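Local coordinates for protein phosphatase YwpJ (Bacillus subtilis, PDB 1NRW) that removes phosphate from phosphorylated five- and six-carbon sugars and nucleoside monophosphates in vitro, as a magnesium-dependent hydrolase of the haloacid dehalogenase superfamily, at residues 214-217 with 218-221; 239-242 with 243-246; 25-28 with 29-33. All coordinates share one frame; numbering follows the deposited sequence.

Contact 1: 214-217 with 218-221; sequences KASK and GQAL. With PO4 (phosphate ion), chain B.
Ser216 and Gln219 meet at the start of helix 217-227, where the serine is the N-cap and its OG takes the backbone N-H of Gln219 at 3.1 Å. The bond is fairly straight, 161° at the hydrogen. With OG between its own backbone N and carbonyl carbon (chi1 71°), the hydroxyl reaches forward to the N-H, and the backbone of Ser216 is still extended as it enters the turn. The carbonyl of the same residue opens the helical ladder, its O receiving Ala220 N at 3.0 Å. Ser216 thus serves the first turn twice, once with its side chain and once with its backbone.

Gln219 turns back over the cap. Its CG lies anti to the carbonyl carbon (chi1 -70°) and passes 3.2 Å from Ser216 OG, while the extended chain carries the amide across the loop to lie against the backbone of Lys214, CD being 3.7 Å from Lys214 CA. Cut back to an alanine, Gln219 would probably leave Ser216 OG and the Lys214 backbone without the aliphatic chain and amide that lie over them.

Lys217 leads away from the cap, toward the phosphate. Extended beyond CG, it leaves the helix and brings NZ to within 2.8 Å of the phosphate oxygen O2, to which it donates. The same ammonium group forms salt bridges with Asp10 and Asp244 and a hydrogen bond to Ser43 O, so it is gripped by several acceptors. Lys217 is a known phosphate-binding residue, and this grip fixes where NZ meets the ion, an arrangement consistent with offsetting the negative charge of a bound phosphate group.

Contact 2: 239-242 with 243-246; sequences GDSL and NDKS. With CA (calcium ion), chain D.
Asn243, two residues after the metal-binding Ser241, folds its side chain back over that serine, with CG 3.8 Å from Ser241 OG; the same residue binds phosphate. Asp244 follows and closes the turn twice over. Its backbone N donates to Ser241 O at 2.9 Å, and its carboxylate, with CG anti to the carbonyl carbon (chi1 -62°), turns back to the loop so that OD2 accepts Ser241 N at 3.2 Å from above the carboxylate plane. A weak bond from Asp240 N reaches the same oxygen, while OD1 forms a salt bridge with Lys217. Next, Lys245 N bonds to Leu242 O at 3.2 Å, and its CB rests beside that carbonyl. At Ser246 a water takes the backbone N-H and donates weakly to Leu242 O.

So braced, the loop presents Asp240 OD1 and Ser241 OG to the calcium ion, each at 2.5 Å. A water bound to the metal also donates to Asp240 OD2, and OD1 has a further hydrogen bond from Thr14. Asp10 OD2 and Asp12 O, at the end of strand 6-10 and just beyond it, also bind the calcium. The loop is the acidic Gly-Asp-x-x-x-Asp motif characteristic of haloacid dehalogenase phosphatases.

Contact 3: 25-28 with 29-33; sequences ENEN and ALRQA
Glu27 and Arg31, one helical turn apart, run side by side and pair through a single carboxylate oxygen. Glu27 OE2 accepts Arg31 NE at 3.0 Å through its anti lone pair, and Arg31 NH2 at 3.2 Å with a more bent geometry of 143°. Both nitrogens present themselves edge-on, with the oxygen in the guanidinium plane, although the carboxylate plane is turned 57° from it. Glu27 gets there with CG anti to its backbone N (chi1 -173°) and the rest of its chain extended. Arg31 NH2 has a further, weak bond to Gly59 O.

This is the i to i+4 salt bridge of an amphipathic helix, here helix 24-35, which flanks the central sheet of the Rossmann-like core domain. Its backbone is satisfied in the same register: Ala29 N bonds to Glu25 O, Leu30 N to Asn26 O, Arg31 N to Glu27 O and Gln32 N to Asn28 O.

On the buried side, Leu30 and Ala33 pack on Val40 of strand 39-43, and Ala29 meets Ala281 and Met284 of helix 279-286. A polar group on that side, the amide of Asn26, is engaged at both ends: OD1 accepts Ala281 N, and ND2 donates to Leu15 O.

Contacts 1 and 2 are buried neighbours that contribute to one active site, whereas contact 3 is a partly buried segment of helix whose nearest atoms lie about 11 Å from contact 2 and 13 Å from contact 1. The first two meet directly through the Lys217-Asp244 pair and, probably, a bond from Gly218 N to Ser246 OG, joining the beginnings of helices 217-227 and 245-250. Chemistry follows position. Near the phosphate and calcium ions, Lys217 and Asp244 each serve more than one partner, at or just before helix starts. On helix 24-35 a charged pair runs along one flank, while small and aliphatic residues face the core.

Contact 1: 214-217 with 218-221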
ATOM      1  N   LYS A 214     -11.575   4.529  -9.500  1.00 19.09           N
ATOM      2  CA  LYS A 214     -10.903   5.794  -9.230  1.00 17.98           C
ATOM      3  C   LYS A 214      -9.963   5.749  -8.036  1.00 16.56           C
ATOM      4  O   LYS A 214      -9.433   6.777  -7.624  1.00 17.66           O
ATOM      5  CB  LYS A 214     -11.924   6.914  -9.028  1.00 20.82           C
ATOM      6  CG  LYS A 214     -12.718   7.262 -10.279  1.00 24.62           C
ATOM      7  CD  LYS A 214     -13.570   8.504 -10.041  1.00 28.48           C
ATOM      8  CE  LYS A 214     -14.420   8.843 -11.256  1.00 31.53           C
ATOM      9  NZ  LYS A 214     -15.391   7.754 -11.563  1.00 37.16           N
ATOM     10  N   ALA A 215      -9.761   4.557  -7.481  1.00 14.45           N
ATOM     11  CA  ALA A 215      -8.860   4.405  -6.344  1.00 15.57           C
ATOM     12  C   ALA A 215      -7.585   3.662  -6.745  1.00 15.32           C
ATOM     13  O   ALA A 215      -7.584   2.440  -6.880  1.00 16.28           O
ATOM     14  CB  ALA A 215      -9.563   3.656  -5.208  1.00 13.45           C
ATOM     15  N   SER A 216      -6.511   4.410  -6.965  1.00 15.41           N
ATOM     16  CA  SER A 216      -5.214   3.828  -7.299  1.00 15.54           C
ATOM     17  C   SER A 216      -4.184   4.799  -6.731  1.00 14.17           C
ATOM     18  O   SER A 216      -4.497   5.968  -6.488  1.00 15.42           O
ATOM     19  CB  SER A 216      -5.035   3.666  -8.817  1.00 16.52           C
ATOM     20  OG  SER A 216      -4.863   4.911  -9.481  1.00 17.31           O
ATOM     21  N   LYS A 217      -2.963   4.333  -6.494  1.00 14.43           N
ATOM     22  CA  LYS A 217      -1.963   5.230  -5.935  1.00 13.75           C
ATOM     23  C   LYS A 217      -1.710   6.409  -6.868  1.00 13.41           C
ATOM     24  O   LYS A 217      -1.522   7.533  -6.411  1.00 15.02           O
ATOM     25  CB  LYS A 217      -0.659   4.477  -5.649  1.00 11.67           C
ATOM     26  CG  LYS A 217      -0.785   3.493  -4.489  1.00 12.17           C
ATOM     27  CD  LYS A 217       0.572   2.942  -4.063  1.00 12.31           C
ATOM     28  CE  LYS A 217       0.429   1.950  -2.910  1.00 13.84           C
ATOM     29  NZ  LYS A 217       1.762   1.490  -2.431  1.00 13.02           N
ATOM     30  N   GLY A 218      -1.728   6.149  -8.175  1.00 14.87           N
ATOM     31  CA  GLY A 218      -1.506   7.208  -9.144  1.00 14.15           C
ATOM     32  C   GLY A 218      -2.625   8.239  -9.173  1.00 14.31           C
ATOM     33  O   GLY A 218      -2.364   9.435  -9.231  1.00 15.33           O
ATOM     34  N   GLN A 219      -3.874   7.790  -9.132  1.00 14.85           N
ATOM     35  CA  GLN A 219      -4.997   8.724  -9.149  1.00 15.99           C
ATOM     36  C   GLN A 219      -5.067   9.552  -7.869  1.00 16.62           C
ATOM     37  O   GLN A 219      -5.436  10.726  -7.902  1.00 15.32           O
ATOM     38  CB  GLN A 219      -6.311   7.970  -9.365  1.00 17.33           C
ATOM     39  CG  GLN A 219      -6.453   7.405 -10.767  1.00 21.05           C
ATOM     40  CD  GLN A 219      -7.703   6.569 -10.933  1.00 23.56           C
ATOM     41  OE1 GLN A 219      -7.720   5.372 -10.619  1.00 24.39           O
ATOM     42  NE2 GLN A 219      -8.765   7.200 -11.413  1.00 19.47           N
ATOM     43  N   ALA A 220      -4.712   8.941  -6.742  1.00 15.57           N
ATOM     44  CA  ALA A 220      -4.728   9.644  -5.466  1.00 15.99           C
ATOM     45  C   ALA A 220      -3.651  10.724  -5.480  1.00 15.21           C
ATOM     46  O   ALA A 220      -3.848  11.818  -4.949  1.00 15.93           O
ATOM     47  CB  ALA A 220      -4.483   8.662  -4.312  1.00 14.71           C
ATOM     48  N   LEU A 221      -2.506  10.407  -6.081  1.00 13.60           N
ATOM     49  CA  LEU A 221      -1.414  11.362  -6.177  1.00 14.90           C
ATOM     50  C   LEU A 221      -1.871  12.553  -7.027  1.00 15.57           C
ATOM     51  O   LEU A 221      -1.651  13.705  -6.657  1.00 16.28           O
ATOM     52  CB  LEU A 221      -0.178  10.704  -6.803  1.00 16.06           C
ATOM     53  CG  LEU A 221       1.058  11.585  -7.035  1.00 17.78           C
ATOM     54  CD1 LEU A 221       1.409  12.345  -5.761  1.00 19.46           C
ATOM     55  CD2 LEU A 221       2.228  10.711  -7.484  1.00 18.05           C
TER
HETATM   56  P   PO4 B 900       2.533  -1.293   0.171  1.00 14.15           P
HETATM   57  O1  PO4 B 900       3.791  -1.139  -0.585  1.00 13.14           O
HETATM   58  O2  PO4 B 900       1.432  -0.621  -0.564  1.00 14.34           O
HETATM   59  O3  PO4 B 900       2.228  -2.737   0.321  1.00 15.64           O
HETATM   60  O4  PO4 B 900       2.692  -0.670   1.507  1.00 11.57           O

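Contact 2: 239-242 with 243-246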
ATOM      1  N   GLY A 239       8.893   3.689  -5.484  1.00 13.20           N
ATOM      2  CA  GLY A 239       8.303   2.442  -5.013  1.00 12.81           C
ATOM      3  C   GLY A 239       9.038   1.218  -5.531  1.00 13.78           C
ATOM      4  O   GLY A 239       9.938   1.342  -6.368  1.00 13.70           O
ATOM      5  N   ASP A 240       8.650   0.035  -5.050  1.00 14.30           N
ATOM      6  CA  ASP A 240       9.289  -1.218  -5.457  1.00 14.40           C
ATOM      7  C   ASP A 240       8.313  -2.238  -6.032  1.00 14.39           C
ATOM      8  O   ASP A 240       8.702  -3.098  -6.817  1.00 14.72           O
ATOM      9  CB  ASP A 240       9.970  -1.882  -4.255  1.00 14.83           C
ATOM     10  CG  ASP A 240       8.969  -2.348  -3.209  1.00 16.26           C
ATOM     11  OD1 ASP A 240       8.137  -1.516  -2.821  1.00 14.77           O
ATOM     12  OD2 ASP A 240       9.003  -3.526  -2.779  1.00 14.37           O
ATOM     13  N   SER A 241       7.050  -2.139  -5.632  1.00 15.45           N
ATOM     14  CA  SER A 241       6.042  -3.110  -6.035  1.00 15.07           C
ATOM     15  C   SER A 241       5.072  -2.730  -7.153  1.00 15.14           C
ATOM     16  O   SER A 241       4.923  -1.564  -7.513  1.00 15.25           O
ATOM     17  CB  SER A 241       5.270  -3.540  -4.791  1.00 14.85           C
ATOM     18  OG  SER A 241       4.910  -2.397  -4.035  1.00 15.89           O
ATOM     19  N   LEU A 242       4.390  -3.742  -7.681  1.00 16.88           N
ATOM     20  CA  LEU A 242       3.465  -3.555  -8.791  1.00 17.61           C
ATOM     21  C   LEU A 242       2.366  -2.525  -8.553  1.00 16.38           C
ATOM     22  O   LEU A 242       1.971  -1.826  -9.484  1.00 17.86           O
ATOM     23  CB  LEU A 242       2.845  -4.900  -9.187  1.00 20.28           C
ATOM     24  CG  LEU A 242       1.985  -4.889 -10.454  1.00 25.42           C
ATOM     25  CD1 LEU A 242       2.793  -4.349 -11.629  1.00 26.58           C
ATOM     26  CD2 LEU A 242       1.474  -6.301 -10.742  1.00 27.29           C
ATOM     27  N   ASN A 243       1.875  -2.422  -7.320  1.00 15.08           N
ATOM     28  CA  ASN A 243       0.824  -1.458  -7.011  1.00 14.81           C
ATOM     29  C   ASN A 243       1.311  -0.007  -7.064  1.00 15.47           C
ATOM     30  O   ASN A 243       0.518   0.927  -6.922  1.00 14.47           O
ATOM     31  CB  ASN A 243       0.195  -1.776  -5.644  1.00 14.25           C
ATOM     32  CG  ASN A 243       1.208  -1.774  -4.505  1.00 15.36           C
ATOM     33  OD1 ASN A 243       2.384  -2.072  -4.703  1.00 15.14           O
ATOM     34  ND2 ASN A 243       0.739  -1.460  -3.294  1.00 14.05           N
ATOM     35  N   ASP A 244       2.614   0.183  -7.272  1.00 14.27           N
ATOM     36  CA  ASP A 244       3.183   1.527  -7.355  1.00 13.98           C
ATOM     37  C   ASP A 244       3.291   2.020  -8.794  1.00 14.42           C
ATOM     38  O   ASP A 244       3.560   3.199  -9.030  1.00 14.12           O
ATOM     39  CB  ASP A 244       4.589   1.575  -6.745  1.00 12.72           C
ATOM     40  CG  ASP A 244       4.608   1.241  -5.273  1.00 13.94           C
ATOM     41  OD1 ASP A 244       3.637   1.591  -4.567  1.00 13.63           O
ATOM     42  OD2 ASP A 244       5.616   0.651  -4.821  1.00 13.37           O
ATOM     43  N   LYS A 245       3.094   1.120  -9.751  1.00 15.01           N
ATOM     44  CA  LYS A 245       3.218   1.471 -11.163  1.00 17.16           C
ATOM     45  C   LYS A 245       2.478   2.748 -11.551  1.00 17.66           C
ATOM     46  O   LYS A 245       3.069   3.662 -12.136  1.00 16.82           O
ATOM     47  CB  LYS A 245       2.742   0.309 -12.036  1.00 20.15           C
ATOM     48  CG  LYS A 245       2.880   0.547 -13.531  1.00 27.27           C
ATOM     49  CD  LYS A 245       2.415  -0.674 -14.313  1.00 32.58           C
ATOM     50  CE  LYS A 245       2.359  -0.394 -15.804  1.00 36.53           C
ATOM     51  NZ  LYS A 245       3.691  -0.024 -16.348  1.00 39.93           N
ATOM     52  N   SER A 246       1.197   2.822 -11.210  1.00 16.20           N
ATOM     53  CA  SER A 246       0.401   3.992 -11.561  1.00 17.82           C
ATOM     54  C   SER A 246       0.913   5.304 -10.979  1.00 17.03           C
ATOM     55  O   SER A 246       0.762   6.352 -11.613  1.00 17.45           O
ATOM     56  CB  SER A 246      -1.071   3.789 -11.169  1.00 16.57           C
ATOM     57  OG  SER A 246      -1.248   3.696  -9.765  1.00 17.63           O
TER
HETATM   58 CA    CA D 903       5.896  -1.877  -1.772  1.00 23.44          CA
HETATM   59  O   HOH W   1       6.764  -4.146  -1.230  1.00 14.73           O
HETATM   60  O   HOH W   2      -0.268   0.489 -10.279  1.00 28.97           O

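Contact 3: 25-28 with 29-33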
ATOM      1  N   GLU A  25      18.373   7.263   8.809  1.00 14.58           N
ATOM      2  CA  GLU A  25      18.667   7.978   7.571  1.00 15.28           C
ATOM      3  C   GLU A  25      17.399   8.391   6.834  1.00 14.65           C
ATOM      4  O   GLU A  25      17.288   9.526   6.353  1.00 13.90           O
ATOM      5  CB  GLU A  25      19.535   7.123   6.636  1.00 16.47           C
ATOM      6  CG  GLU A  25      20.985   6.996   7.073  1.00 19.83           C
ATOM      7  CD  GLU A  25      21.238   5.849   8.032  1.00 22.59           C
ATOM      8  OE1 GLU A  25      20.272   5.318   8.629  1.00 21.22           O
ATOM      9  OE2 GLU A  25      22.422   5.480   8.198  1.00 25.83           O
ATOM     10  N   ASN A  26      16.445   7.469   6.736  1.00 14.30           N
ATOM     11  CA  ASN A  26      15.191   7.780   6.062  1.00 14.47           C
ATOM     12  C   ASN A  26      14.365   8.789   6.844  1.00 14.71           C
ATOM     13  O   ASN A  26      13.745   9.677   6.253  1.00 15.59           O
ATOM     14  CB  ASN A  26      14.375   6.508   5.816  1.00 12.84           C
ATOM     15  CG  ASN A  26      14.822   5.759   4.566  1.00 15.13           C
ATOM     16  OD1 ASN A  26      15.758   6.170   3.875  1.00 13.93           O
ATOM     17  ND2 ASN A  26      14.149   4.656   4.272  1.00 11.77           N
ATOM     18  N   GLU A  27      14.357   8.675   8.170  1.00 15.11           N
ATOM     19  CA  GLU A  27      13.598   9.626   8.970  1.00 14.77           C
ATOM     20  C   GLU A  27      14.185  11.018   8.771  1.00 15.57           C
ATOM     21  O   GLU A  27      13.449  11.979   8.570  1.00 14.90           O
ATOM     22  CB  GLU A  27      13.632   9.274  10.463  1.00 16.86           C
ATOM     23  CG  GLU A  27      12.701  10.168  11.282  1.00 19.85           C
ATOM     24  CD  GLU A  27      12.800   9.945  12.779  1.00 22.04           C
ATOM     25  OE1 GLU A  27      13.322   8.892  13.198  1.00 22.65           O
ATOM     26  OE2 GLU A  27      12.342  10.827  13.537  1.00 24.26           O
ATOM     27  N   ASN A  28      15.510  11.123   8.833  1.00 14.36           N
ATOM     28  CA  ASN A  28      16.168  12.409   8.639  1.00 18.25           C
ATOM     29  C   ASN A  28      15.872  12.974   7.253  1.00 17.03           C
ATOM     30  O   ASN A  28      15.636  14.173   7.105  1.00 17.41           O
ATOM     31  CB  ASN A  28      17.686  12.282   8.832  1.00 21.07           C
ATOM     32  CG  ASN A  28      18.080  12.116  10.294  1.00 28.49           C
ATOM     33  OD1 ASN A  28      17.587  12.832  11.168  1.00 32.07           O
ATOM     34  ND2 ASN A  28      18.986  11.180  10.563  1.00 32.05           N
ATOM     35  N   ALA A  29      15.878  12.111   6.238  1.00 17.27           N
ATOM     36  CA  ALA A  29      15.603  12.547   4.869  1.00 18.98           C
ATOM     37  C   ALA A  29      14.180  13.090   4.734  1.00 19.11           C
ATOM     38  O   ALA A  29      13.954  14.090   4.047  1.00 18.97           O
ATOM     39  CB  ALA A  29      15.825  11.391   3.888  1.00 18.56           C
ATOM     40  N   LEU A  30      13.219  12.434   5.382  1.00 19.46           N
ATOM     41  CA  LEU A  30      11.826  12.880   5.330  1.00 20.64           C
ATOM     42  C   LEU A  30      11.659  14.247   5.981  1.00 19.95           C
ATOM     43  O   LEU A  30      11.001  15.135   5.433  1.00 19.09           O
ATOM     44  CB  LEU A  30      10.896  11.889   6.043  1.00 23.48           C
ATOM     45  CG  LEU A  30      10.517  10.575   5.362  1.00 28.47           C
ATOM     46  CD1 LEU A  30       9.494   9.841   6.223  1.00 27.77           C
ATOM     47  CD2 LEU A  30       9.940  10.853   3.989  1.00 29.24           C
ATOM     48  N   ARG A  31      12.243  14.408   7.163  1.00 18.19           N
ATOM     49  CA  ARG A  31      12.152  15.672   7.878  1.00 18.59           C
ATOM     50  C   ARG A  31      12.861  16.789   7.122  1.00 17.48           C
ATOM     51  O   ARG A  31      12.407  17.932   7.136  1.00 17.92           O
ATOM     52  CB  ARG A  31      12.737  15.529   9.283  1.00 19.11           C
ATOM     53  CG  ARG A  31      11.934  14.586  10.167  1.00 23.29           C
ATOM     54  CD  ARG A  31      12.541  14.450  11.550  1.00 28.28           C
ATOM     55  NE  ARG A  31      11.752  13.553  12.393  1.00 30.62           N
ATOM     56  CZ  ARG A  31      10.523  13.817  12.830  1.00 33.03           C
ATOM     57  NH1 ARG A  31       9.926  14.961  12.511  1.00 33.07           N
ATOM     58  NH2 ARG A  31       9.887  12.931  13.586  1.00 33.20           N
ATOM     59  N   GLN A  32      13.962  16.462   6.451  1.00 18.14           N
ATOM     60  CA  GLN A  32      14.694  17.478   5.694  1.00 18.80           C
ATOM     61  C   GLN A  32      13.850  17.951   4.520  1.00 18.80           C
ATOM     62  O   GLN A  32      13.820  19.140   4.200  1.00 18.52           O
ATOM     63  CB  GLN A  32      16.027  16.925   5.180  1.00 19.18           C
ATOM     64  CG  GLN A  32      16.854  17.948   4.396  1.00 20.17           C
ATOM     65  CD  GLN A  32      17.058  19.242   5.166  1.00 22.15           C
ATOM     66  OE1 GLN A  32      17.448  19.220   6.335  1.00 22.38           O
ATOM     67  NE2 GLN A  32      16.802  20.375   4.514  1.00 22.15           N
ATOM     68  N   ALA A  33      13.165  17.011   3.878  1.00 18.59           N
ATOM     69  CA  ALA A  33      12.306  17.332   2.751  1.00 20.06           C
ATOM     70  C   ALA A  33      11.191  18.265   3.212  1.00 20.17           C
ATOM     71  O   ALA A  33      10.867  19.237   2.533  1.00 21.23           O
ATOM     72  CB  ALA A  33      11.715  16.054   2.156  1.00 19.23           C
TER